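Local coordinates for protein N6 adenine specific DNA methylase (Encephalitozoon cuniculi, PDB 3Q87) that forms the catalytic subunit of the Mtq2-Trm112 complex, binding S-adenosylmethionine as methyl donor for methylation of the translation termination factor eRF1, at residues B[111-117]-B[135-141]; B[23-29]-B[44-50]; B[140-146]-B[157-163]. All blocks are in the same frame, centred on the assembly; numbering follows the deposited sequence.

Contact 1: B[111-117]-B[135-141]; sequences VDAVTVG and RLEERGY
Val111 meets the helix across from it with its methyl groups. CG1, swung opposite the backbone N (chi1 167°), rests 3.9 Å from Leu136 CD2 and also touches Arg135 CB, while CG2 reaches the same leucine methyl; the two side chains cross at about a right angle. Next along the chain, Asp112 sends OD1 toward the edge of the Arg135 guanidinium, but its 3.9 Å from NH1 makes this a long salt bridge, and the two planes are steeply inclined to each other.

Arg139 reads the backbone of the turn that follows. Its chain folds at chi2 and chi3 (-83° and -60°), which lays the guanidinium against the turn, with Asp112 O 3.4 Å above the plane over the centre of one face. NE gives a weak bond to Val111 O, whereas NH2 donates a short one to Val114 O, 2.6 Å away, approaching from above the carbonyl plane. One arginine thus grips two carbonyls of a chain leaving its helix, and Thr115 CG2 packs against NH2 at the guanidinium edge.

Tyr141 secures the last residues. Val114 CG1 lies 3.8 Å from its CE2, and the phenol OH donates to Val116 O over 2.7 Å, in the carbonyl plane on a lone pair. The tyrosine is placed by the helix end itself: Gly140, with positive phi, closes a Schellman motif in which Tyr141 N returns to Leu136 O.

The contact therefore joins the C-terminal ends of helices 105-113 and 129-138. Gln76 holds the turn from elsewhere in the chain, bonding to Ala113 O and Thr115 N, and both Val114 and Tyr141 lean on Leu119 of strand 118-124, the strand into which the first segment leads.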
loop_
_atom_site.group_PDB
_atom_site.type_symbol
_atom_site.label_atom_id
_atom_site.label_comp_id
_atom_site.label_asym_id
_atom_site.label_seq_id
_atom_site.Cartn_x
_atom_site.Cartn_y
_atom_site.Cartn_z
ATOM N N VAL B 111 -6.664 11.546 -7.249
ATOM C CA VAL B 111 -7.926 11.252 -7.909
ATOM C C VAL B 111 -7.695 10.860 -9.370
ATOM O O VAL B 111 -8.308 9.924 -9.884
ATOM C CB VAL B 111 -8.867 12.465 -7.811
ATOM C CG1 VAL B 111 -10.057 12.305 -8.746
ATOM C CG2 VAL B 111 -9.306 12.668 -6.354
ATOM N N ASP B 112 -6.773 11.547 -10.030
ATOM C CA ASP B 112 -6.492 11.222 -11.420
ATOM C C ASP B 112 -5.698 9.940 -11.672
ATOM O O ASP B 112 -5.573 9.511 -12.814
ATOM C CB ASP B 112 -5.891 12.404 -12.166
ATOM C CG ASP B 112 -6.941 13.156 -12.954
ATOM O OD1 ASP B 112 -7.646 14.004 -12.353
ATOM O OD2 ASP B 112 -7.085 12.870 -14.165
ATOM N N ALA B 113 -5.197 9.308 -10.621
ATOM C CA ALA B 113 -4.465 8.055 -10.791
ATOM C C ALA B 113 -5.165 6.835 -10.183
ATOM O O ALA B 113 -4.785 5.699 -10.466
ATOM C CB ALA B 113 -3.058 8.184 -10.224
ATOM N N VAL B 114 -6.170 7.066 -9.339
ATOM C CA VAL B 114 -6.740 5.977 -8.542
ATOM C C VAL B 114 -7.690 5.123 -9.379
ATOM O O VAL B 114 -8.499 5.649 -10.142
ATOM C CB VAL B 114 -7.446 6.501 -7.240
ATOM C CG1 VAL B 114 -8.675 7.340 -7.580
ATOM C CG2 VAL B 114 -7.830 5.340 -6.330
ATOM N N THR B 115 -7.574 3.806 -9.257
ATOM C CA THR B 115 -8.412 2.904 -10.048
ATOM C C THR B 115 -8.992 1.753 -9.234
ATOM O O THR B 115 -9.686 0.908 -9.789
ATOM C CB THR B 115 -7.652 2.298 -11.267
ATOM O OG1 THR B 115 -6.602 1.441 -10.803
ATOM C CG2 THR B 115 -7.055 3.391 -12.145
ATOM N N VAL B 116 -8.710 1.705 -7.932
ATOM C CA VAL B 116 -9.206 0.604 -7.099
ATOM C C VAL B 116 -10.722 0.672 -6.961
ATOM O O VAL B 116 -11.323 1.701 -7.231
ATOM C CB VAL B 116 -8.594 0.613 -5.695
ATOM C CG1 VAL B 116 -7.103 0.346 -5.763
ATOM C CG2 VAL B 116 -8.903 1.944 -5.004
ATOM N N GLY B 117 -11.335 -0.425 -6.535
ATOM C CA GLY B 117 -12.784 -0.506 -6.487
ATOM C C GLY B 117 -13.437 0.403 -5.455
ATOM O O GLY B 117 -14.567 0.849 -5.650
ATOM N N ARG B 135 -14.710 15.398 -9.557
ATOM C CA ARG B 135 -13.566 14.789 -10.232
ATOM C C ARG B 135 -13.597 13.280 -10.091
ATOM O O ARG B 135 -13.214 12.553 -11.010
ATOM C CB ARG B 135 -12.251 15.340 -9.689
ATOM C CG ARG B 135 -11.821 16.645 -10.327
ATOM C CD ARG B 135 -10.468 17.056 -9.796
ATOM N NE ARG B 135 -10.084 18.390 -10.236
ATOM C CZ ARG B 135 -9.007 18.661 -10.962
ATOM N NH1 ARG B 135 -8.194 17.689 -11.335
ATOM N NH2 ARG B 135 -8.750 19.909 -11.309
ATOM N N LEU B 136 -14.046 12.826 -8.926
ATOM C CA LEU B 136 -14.165 11.410 -8.628
ATOM C C LEU B 136 -15.223 10.779 -9.511
ATOM O O LEU B 136 -15.048 9.669 -9.994
ATOM C CB LEU B 136 -14.510 11.201 -7.149
ATOM C CG LEU B 136 -13.343 11.316 -6.167
ATOM C CD1 LEU B 136 -13.841 11.306 -4.731
ATOM C CD2 LEU B 136 -12.319 10.193 -6.398
ATOM N N GLU B 137 -16.326 11.495 -9.714
ATOM C CA GLU B 137 -17.391 11.004 -10.574
ATOM C C GLU B 137 -16.861 10.822 -11.984
ATOM O O GLU B 137 -17.142 9.820 -12.639
ATOM C CB GLU B 137 -18.563 11.991 -10.596
ATOM C CG GLU B 137 -19.225 12.175 -9.250
ATOM C CD GLU B 137 -19.825 10.887 -8.721
ATOM O OE1 GLU B 137 -20.091 9.975 -9.533
ATOM O OE2 GLU B 137 -20.039 10.787 -7.494
ATOM N N GLU B 138 -16.094 11.805 -12.445
ATOM C CA GLU B 138 -15.476 11.745 -13.761
ATOM C C GLU B 138 -14.552 10.540 -13.914
ATOM O O GLU B 138 -14.280 10.095 -15.024
ATOM C CB GLU B 138 -14.695 13.025 -14.034
ATOM C CG GLU B 138 -15.549 14.268 -14.130
ATOM C CD GLU B 138 -14.710 15.538 -14.172
ATOM O OE1 GLU B 138 -13.512 15.451 -14.529
ATOM O OE2 GLU B 138 -15.249 16.624 -13.848
ATOM N N ARG B 139 -14.063 10.018 -12.797
ATOM C CA ARG B 139 -13.135 8.901 -12.833
ATOM C C ARG B 139 -13.855 7.571 -12.668
ATOM O O ARG B 139 -13.232 6.514 -12.599
ATOM C CB ARG B 139 -12.053 9.083 -11.766
ATOM C CG ARG B 139 -11.067 10.195 -12.092
ATOM C CD ARG B 139 -9.999 9.689 -13.035
ATOM N NE ARG B 139 -9.261 8.586 -12.425
ATOM C CZ ARG B 139 -8.482 7.742 -13.096
ATOM N NH1 ARG B 139 -8.342 7.860 -14.411
ATOM N NH2 ARG B 139 -7.849 6.771 -12.449
ATOM N N GLY B 140 -15.180 7.628 -12.601
ATOM C CA GLY B 140 -15.978 6.422 -12.507
ATOM C C GLY B 140 -16.389 6.033 -11.102
ATOM O O GLY B 140 -16.871 4.922 -10.889
ATOM N N TYR B 141 -16.212 6.926 -10.133
ATOM C CA TYR B 141 -16.592 6.578 -8.764
ATOM C C TYR B 141 -17.945 7.141 -8.397
ATOM O O TYR B 141 -18.166 8.349 -8.487
ATOM C CB TYR B 141 -15.549 7.048 -7.738
ATOM C CG TYR B 141 -14.251 6.286 -7.817
ATOM C CD1 TYR B 141 -14.074 5.114 -7.108
ATOM C CD2 TYR B 141 -13.207 6.736 -8.626
ATOM C CE1 TYR B 141 -12.897 4.399 -7.195
ATOM C CE2 TYR B 141 -12.023 6.030 -8.723
ATOM C CZ TYR B 141 -11.872 4.858 -8.004
ATOM O OH TYR B 141 -10.696 4.141 -8.091
#

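Contact 2: B[23-29]-B[44-50]; sequences EMKIVLD and RNTVVST
Asn45, with its CG beside the backbone N (chi1 -54°) and its amide turned by chi2 of -87°, brings OD1 to Lys25 N at 2.9 Å, in the carbonyl plane on a lone pair. The side chain thus takes an amide of the neighbouring segment just before the strands begin. Glu23, its CG opposite the backbone N and its chain extended, carries OE1 to within 3.2 Å of Arg44 NH2 in a salt bridge, while its CB lies over one guanidinium face.

Beyond this polar start, strands 26-29 and 46-50 run parallel, 21° apart, with an unbroken ladder from Thr46 N to Lys25 O through Thr50 N to Asp29 O. On the side of Leu28 and Val48, Leu28 CD1 touches Thr50 CG2 at 3.7 Å; on the other, Val27 CG2 meets Asn45 CB and Asp29 CB meets Val47 CG1.

Helix 36-41 connects the two strands and packs over the face bearing Val27, Asp29 and Val47, a beta-alpha-beta unit of the Rossmann-like methyltransferase fold. The side chain of Asp29, about 4 Å from bound S-adenosylmethionine, has OD2 held by Thr32 and Thr38, and Thr38 also bonds Ser49 OG: one threonine hydroxyl couples the cofactor-side ends of both strands, which implies a polar network fixing the carboxylate's orientation there.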
loop_
_atom_site.group_PDB
_atom_site.type_symbol
_atom_site.label_atom_id
_atom_site.label_comp_id
_atom_site.label_asym_id
_atom_site.label_seq_id
_atom_site.Cartn_x
_atom_site.Cartn_y
_atom_site.Cartn_z
ATOM N N GLU B 23 -13.521 -5.394 6.297
ATOM C CA GLU B 23 -13.074 -6.700 6.755
ATOM C C GLU B 23 -12.675 -7.592 5.587
ATOM O O GLU B 23 -13.320 -7.562 4.543
ATOM C CB GLU B 23 -14.209 -7.350 7.539
ATOM C CG GLU B 23 -14.025 -8.816 7.829
ATOM C CD GLU B 23 -15.193 -9.377 8.617
ATOM O OE1 GLU B 23 -16.341 -8.971 8.329
ATOM O OE2 GLU B 23 -14.962 -10.213 9.519
ATOM N N MET B 24 -11.610 -8.372 5.761
ATOM C CA MET B 24 -11.178 -9.323 4.741
ATOM C C MET B 24 -10.790 -8.654 3.426
ATOM O O MET B 24 -10.979 -9.230 2.359
ATOM C CB MET B 24 -12.282 -10.342 4.456
ATOM C CG MET B 24 -12.579 -11.283 5.604
ATOM S SD MET B 24 -11.079 -12.006 6.268
ATOM C CE MET B 24 -10.999 -11.165 7.850
ATOM N N LYS B 25 -10.254 -7.445 3.490
ATOM C CA LYS B 25 -9.805 -6.780 2.278
ATOM C C LYS B 25 -8.291 -6.673 2.232
ATOM O O LYS B 25 -7.611 -6.890 3.241
ATOM C CB LYS B 25 -10.434 -5.398 2.168
ATOM C CG LYS B 25 -11.964 -5.419 2.191
ATOM C CD LYS B 25 -12.522 -6.159 0.989
ATOM C CE LYS B 25 -14.039 -6.195 1.007
ATOM N NZ LYS B 25 -14.526 -7.277 1.913
ATOM N N ILE B 26 -7.761 -6.360 1.053
ATOM C CA ILE B 26 -6.390 -5.878 0.957
ATOM C C ILE B 26 -6.491 -4.360 0.878
ATOM O O ILE B 26 -7.081 -3.826 -0.044
ATOM C CB ILE B 26 -5.640 -6.439 -0.273
ATOM C CG1 ILE B 26 -5.491 -7.958 -0.165
ATOM C CG2 ILE B 26 -4.241 -5.815 -0.381
ATOM C CD1 ILE B 26 -4.841 -8.587 -1.425
ATOM N N VAL B 27 -5.957 -3.672 1.882
ATOM C CA VAL B 27 -6.175 -2.235 2.011
ATOM C C VAL B 27 -4.856 -1.503 1.936
ATOM O O VAL B 27 -3.863 -1.894 2.565
ATOM C CB VAL B 27 -6.837 -1.865 3.361
ATOM C CG1 VAL B 27 -7.081 -0.350 3.457
ATOM C CG2 VAL B 27 -8.130 -2.629 3.539
ATOM N N LEU B 28 -4.842 -0.442 1.148
ATOM C CA LEU B 28 -3.666 0.399 1.061
ATOM C C LEU B 28 -3.902 1.608 1.947
ATOM O O LEU B 28 -4.812 2.396 1.672
ATOM C CB LEU B 28 -3.449 0.854 -0.381
ATOM C CG LEU B 28 -2.161 1.642 -0.643
ATOM C CD1 LEU B 28 -0.946 0.718 -0.662
ATOM C CD2 LEU B 28 -2.258 2.407 -1.960
ATOM N N ASP B 29 -3.112 1.729 3.014
ATOM C CA ASP B 29 -3.133 2.923 3.864
ATOM C C ASP B 29 -2.121 3.903 3.272
ATOM O O ASP B 29 -0.924 3.823 3.540
ATOM C CB ASP B 29 -2.747 2.571 5.309
ATOM C CG ASP B 29 -2.648 3.800 6.221
ATOM O OD1 ASP B 29 -3.089 4.908 5.815
ATOM O OD2 ASP B 29 -2.130 3.656 7.359
ATOM N N ARG B 44 -8.543 -6.461 10.932
ATOM C CA ARG B 44 -9.520 -7.178 10.128
ATOM C C ARG B 44 -9.116 -7.338 8.664
ATOM O O ARG B 44 -9.834 -7.974 7.885
ATOM C CB ARG B 44 -10.872 -6.474 10.204
ATOM C CG ARG B 44 -11.336 -6.176 11.633
ATOM C CD ARG B 44 -12.621 -5.365 11.597
ATOM N NE ARG B 44 -13.714 -6.202 11.120
ATOM C CZ ARG B 44 -14.911 -5.749 10.783
ATOM N NH1 ARG B 44 -15.179 -4.454 10.874
ATOM N NH2 ARG B 44 -15.838 -6.594 10.360
ATOM N N ASN B 45 -7.977 -6.761 8.291
ATOM C CA ASN B 45 -7.569 -6.737 6.890
ATOM C C ASN B 45 -6.080 -6.965 6.724
ATOM O O ASN B 45 -5.322 -6.912 7.690
ATOM C CB ASN B 45 -7.938 -5.395 6.240
ATOM C CG ASN B 45 -9.408 -5.046 6.399
ATOM O OD1 ASN B 45 -10.249 -5.455 5.589
ATOM N ND2 ASN B 45 -9.721 -4.254 7.428
ATOM N N THR B 46 -5.662 -7.223 5.485
ATOM C CA THR B 46 -4.245 -7.179 5.157
ATOM C C THR B 46 -3.905 -5.800 4.609
ATOM O O THR B 46 -4.514 -5.333 3.648
ATOM C CB THR B 46 -3.840 -8.258 4.159
ATOM O OG1 THR B 46 -4.163 -9.543 4.707
ATOM C CG2 THR B 46 -2.324 -8.181 3.908
ATOM N N VAL B 47 -2.941 -5.146 5.244
ATOM C CA VAL B 47 -2.668 -3.742 4.954
ATOM C C VAL B 47 -1.270 -3.542 4.392
ATOM O O VAL B 47 -0.302 -4.064 4.926
ATOM C CB VAL B 47 -2.793 -2.875 6.230
ATOM C CG1 VAL B 47 -2.580 -1.389 5.896
ATOM C CG2 VAL B 47 -4.153 -3.107 6.925
ATOM N N VAL B 48 -1.182 -2.789 3.303
ATOM C CA VAL B 48 0.080 -2.256 2.838
ATOM C C VAL B 48 0.090 -0.777 3.195
ATOM O O VAL B 48 -0.857 -0.077 2.917
ATOM C CB VAL B 48 0.248 -2.438 1.319
ATOM C CG1 VAL B 48 1.609 -1.873 0.861
ATOM C CG2 VAL B 48 0.145 -3.916 0.984
ATOM N N SER B 49 1.155 -0.313 3.839
ATOM C CA SER B 49 1.203 1.072 4.288
ATOM C C SER B 49 2.332 1.836 3.608
ATOM O O SER B 49 3.484 1.384 3.608
ATOM C CB SER B 49 1.357 1.107 5.806
ATOM O OG SER B 49 0.421 0.225 6.395
ATOM N N THR B 50 1.997 2.980 3.010
ATOM C CA THR B 50 2.972 3.732 2.220
ATOM C C THR B 50 3.035 5.189 2.633
ATOM O O THR B 50 2.054 5.741 3.112
ATOM C CB THR B 50 2.672 3.686 0.696
ATOM O OG1 THR B 50 1.588 4.572 0.398
ATOM C CG2 THR B 50 2.320 2.268 0.240
#

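Contact 3: B[140-146]-B[157-163]; sequences GYGTRIL and YIIKGEK
Strands 142-146 and 157-162 run antiparallel, their axes 4.5 Å apart at the closest point and their directions 148° apart. Gly142 with Glu162 and Arg144 with Lys160 form hydrogen-bonded pairs, each joined by two reciprocal backbone bonds; Thr143 with Gly161 and Ile145 with Ile159 are the non-hydrogen-bonded pairs between and beyond them. Leu146 N adds a further bond to Ile158 O, 2.7 Å away.

At the end near Gly140, Lys163 lies across the Tyr141 ring. Its extended chain places CE over one face, 4.0 Å from the centroid and 29° off the normal, a CH-pi contact, while CG sits above the ring nearer its rim. Glu162 N is in the plane at the ring's edge, and Gly161, lacking a side chain, passes close beside CD1. Toward the other end, Leu146 CG packs 3.8 Å from Lys160 CB, the two side chains crossing at a slant. The lysine, fully stretched from a chi1 of 173°, continues to a salt bridge with Glu20. Ile145 and Tyr157 run side by side in the same direction, CD1 to CD1 at 4.1 Å.

This beta hairpin forms one margin of the sheet within the chain: strand 142-150 is outermost, and strand 155-162 joins it to strand 118-124. Helix 129-138 covers Thr143 and Ile159 through Leu133 and Leu136, whereas helix 8-20 packs against Leu146 and Ile158.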
loop_
_atom_site.group_PDB
_atom_site.type_symbol
_atom_site.label_atom_id
_atom_site.label_comp_id
_atom_site.label_asym_id
_atom_site.label_seq_id
_atom_site.Cartn_x
_atom_site.Cartn_y
_atom_site.Cartn_z
ATOM N N GLY B 140 -15.180 7.628 -12.601
ATOM C CA GLY B 140 -15.978 6.422 -12.507
ATOM C C GLY B 140 -16.389 6.033 -11.102
ATOM O O GLY B 140 -16.871 4.922 -10.889
ATOM N N TYR B 141 -16.212 6.926 -10.133
ATOM C CA TYR B 141 -16.592 6.578 -8.764
ATOM C C TYR B 141 -17.945 7.141 -8.397
ATOM O O TYR B 141 -18.166 8.349 -8.487
ATOM C CB TYR B 141 -15.549 7.048 -7.738
ATOM C CG TYR B 141 -14.251 6.286 -7.817
ATOM C CD1 TYR B 141 -14.074 5.114 -7.108
ATOM C CD2 TYR B 141 -13.207 6.736 -8.626
ATOM C CE1 TYR B 141 -12.897 4.399 -7.195
ATOM C CE2 TYR B 141 -12.023 6.030 -8.723
ATOM C CZ TYR B 141 -11.872 4.858 -8.004
ATOM O OH TYR B 141 -10.696 4.141 -8.091
ATOM N N GLY B 142 -18.849 6.271 -7.972
ATOM C CA GLY B 142 -20.026 6.746 -7.272
ATOM C C GLY B 142 -19.526 7.210 -5.918
ATOM O O GLY B 142 -18.770 6.495 -5.266
ATOM N N THR B 143 -19.919 8.406 -5.497
ATOM C CA THR B 143 -19.402 8.977 -4.259
ATOM C C THR B 143 -20.494 9.280 -3.253
ATOM O O THR B 143 -21.654 9.435 -3.611
ATOM C CB THR B 143 -18.665 10.311 -4.526
ATOM O OG1 THR B 143 -19.618 11.342 -4.838
ATOM C CG2 THR B 143 -17.693 10.154 -5.672
ATOM N N ARG B 144 -20.112 9.367 -1.986
ATOM C CA ARG B 144 -20.954 10.009 -0.988
ATOM C C ARG B 144 -20.100 10.508 0.157
ATOM O O ARG B 144 -19.029 9.955 0.435
ATOM C CB ARG B 144 -22.059 9.082 -0.486
ATOM C CG ARG B 144 -21.600 7.867 0.290
ATOM C CD ARG B 144 -22.803 6.998 0.615
ATOM N NE ARG B 144 -22.479 5.871 1.486
ATOM C CZ ARG B 144 -22.679 5.858 2.801
ATOM N NH1 ARG B 144 -23.203 6.920 3.409
ATOM N NH2 ARG B 144 -22.356 4.783 3.513
ATOM N N ILE B 145 -20.566 11.573 0.803
ATOM C CA ILE B 145 -19.884 12.127 1.961
ATOM C C ILE B 145 -20.265 11.331 3.198
ATOM O O ILE B 145 -21.339 11.523 3.761
ATOM C CB ILE B 145 -20.242 13.605 2.155
ATOM C CG1 ILE B 145 -19.722 14.417 0.970
ATOM C CG2 ILE B 145 -19.668 14.135 3.461
ATOM C CD1 ILE B 145 -19.946 15.912 1.110
ATOM N N LEU B 146 -19.380 10.431 3.614
ATOM C CA LEU B 146 -19.664 9.540 4.733
ATOM C C LEU B 146 -19.887 10.294 6.036
ATOM O O LEU B 146 -20.745 9.929 6.835
ATOM C CB LEU B 146 -18.523 8.535 4.924
ATOM C CG LEU B 146 -18.773 7.098 4.488
ATOM C CD1 LEU B 146 -17.752 6.174 5.140
ATOM C CD2 LEU B 146 -20.161 6.688 4.888
ATOM N N TYR B 157 -14.333 16.557 5.825
ATOM C CA TYR B 157 -15.237 15.725 5.038
ATOM C C TYR B 157 -14.601 14.388 4.673
ATOM O O TYR B 157 -13.513 14.335 4.102
ATOM C CB TYR B 157 -15.651 16.448 3.757
ATOM C CG TYR B 157 -16.303 17.795 3.996
ATOM C CD1 TYR B 157 -17.676 17.964 3.834
ATOM C CD2 TYR B 157 -15.551 18.893 4.387
ATOM C CE1 TYR B 157 -18.280 19.191 4.053
ATOM C CE2 TYR B 157 -16.145 20.130 4.606
ATOM C CZ TYR B 157 -17.511 20.272 4.438
ATOM O OH TYR B 157 -18.105 21.492 4.655
ATOM N N ILE B 158 -15.285 13.305 5.004
ATOM C CA ILE B 158 -14.820 11.986 4.620
ATOM C C ILE B 158 -15.588 11.477 3.410
ATOM O O ILE B 158 -16.792 11.214 3.466
ATOM C CB ILE B 158 -14.926 11.001 5.774
ATOM C CG1 ILE B 158 -13.990 11.453 6.903
ATOM C CG2 ILE B 158 -14.608 9.580 5.289
ATOM C CD1 ILE B 158 -14.242 10.738 8.190
ATOM N N ILE B 159 -14.874 11.360 2.303
ATOM C CA ILE B 159 -15.471 10.928 1.055
ATOM C C ILE B 159 -15.319 9.429 0.861
ATOM O O ILE B 159 -14.228 8.888 1.010
ATOM C CB ILE B 159 -14.837 11.674 -0.112
ATOM C CG1 ILE B 159 -15.080 13.169 0.046
ATOM C CG2 ILE B 159 -15.421 11.214 -1.435
ATOM C CD1 ILE B 159 -14.632 13.981 -1.158
ATOM N N LYS B 160 -16.423 8.752 0.563
ATOM C CA LYS B 160 -16.364 7.344 0.189
ATOM C C LYS B 160 -16.627 7.224 -1.304
ATOM O O LYS B 160 -17.599 7.775 -1.811
ATOM C CB LYS B 160 -17.360 6.492 0.968
ATOM C CG LYS B 160 -17.415 5.061 0.463
ATOM C CD LYS B 160 -18.275 4.161 1.334
ATOM C CE LYS B 160 -18.322 2.748 0.759
ATOM N NZ LYS B 160 -19.182 1.851 1.571
ATOM N N GLY B 161 -15.739 6.529 -2.009
ATOM C CA GLY B 161 -15.875 6.365 -3.444
ATOM C C GLY B 161 -15.934 4.904 -3.808
ATOM O O GLY B 161 -15.193 4.089 -3.258
ATOM N N GLU B 162 -16.824 4.557 -4.725
ATOM C CA GLU B 162 -16.952 3.166 -5.128
ATOM C C GLU B 162 -17.301 3.044 -6.598
ATOM O O GLU B 162 -18.147 3.770 -7.114
ATOM C CB GLU B 162 -17.980 2.429 -4.266
ATOM C CG GLU B 162 -17.881 0.912 -4.410
ATOM C CD GLU B 162 -18.810 0.151 -3.479
ATOM O OE1 GLU B 162 -19.482 0.794 -2.648
ATOM O OE2 GLU B 162 -18.864 -1.094 -3.585
ATOM N N LYS B 163 -16.617 2.139 -7.283
ATOM C CA LYS B 163 -16.975 1.825 -8.657
ATOM C C LYS B 163 -18.156 0.852 -8.701
ATOM O O LYS B 163 -18.362 0.055 -7.780
ATOM C CB LYS B 163 -15.764 1.273 -9.411
ATOM C CG LYS B 163 -14.687 2.333 -9.616
ATOM C CD LYS B 163 -13.550 1.834 -10.495
ATOM C CE LYS B 163 -12.644 2.988 -10.915
ATOM N NZ LYS B 163 -11.857 2.653 -12.144
#

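Overall arrangement
From the N terminus, contact 2 comes first, closing the loop that carries helix 36-41 between two parallel strands beside the cofactor. Contact 1 then closes the loop running from the end of helix 105-113 through strand 118-124 and along helix 129-138. Contact 3 follows as the hairpin. The three are in series, none enclosing or crossing another, although contacts 1 and 3 share Gly140 and Tyr141 and meet again through Gly117 O with Lys163 N. Contacts 2 and 3 reach the same mixed sheet from separate regions, their centres about 18 Å apart, while contact 1 ties two helix ends beside the hairpin.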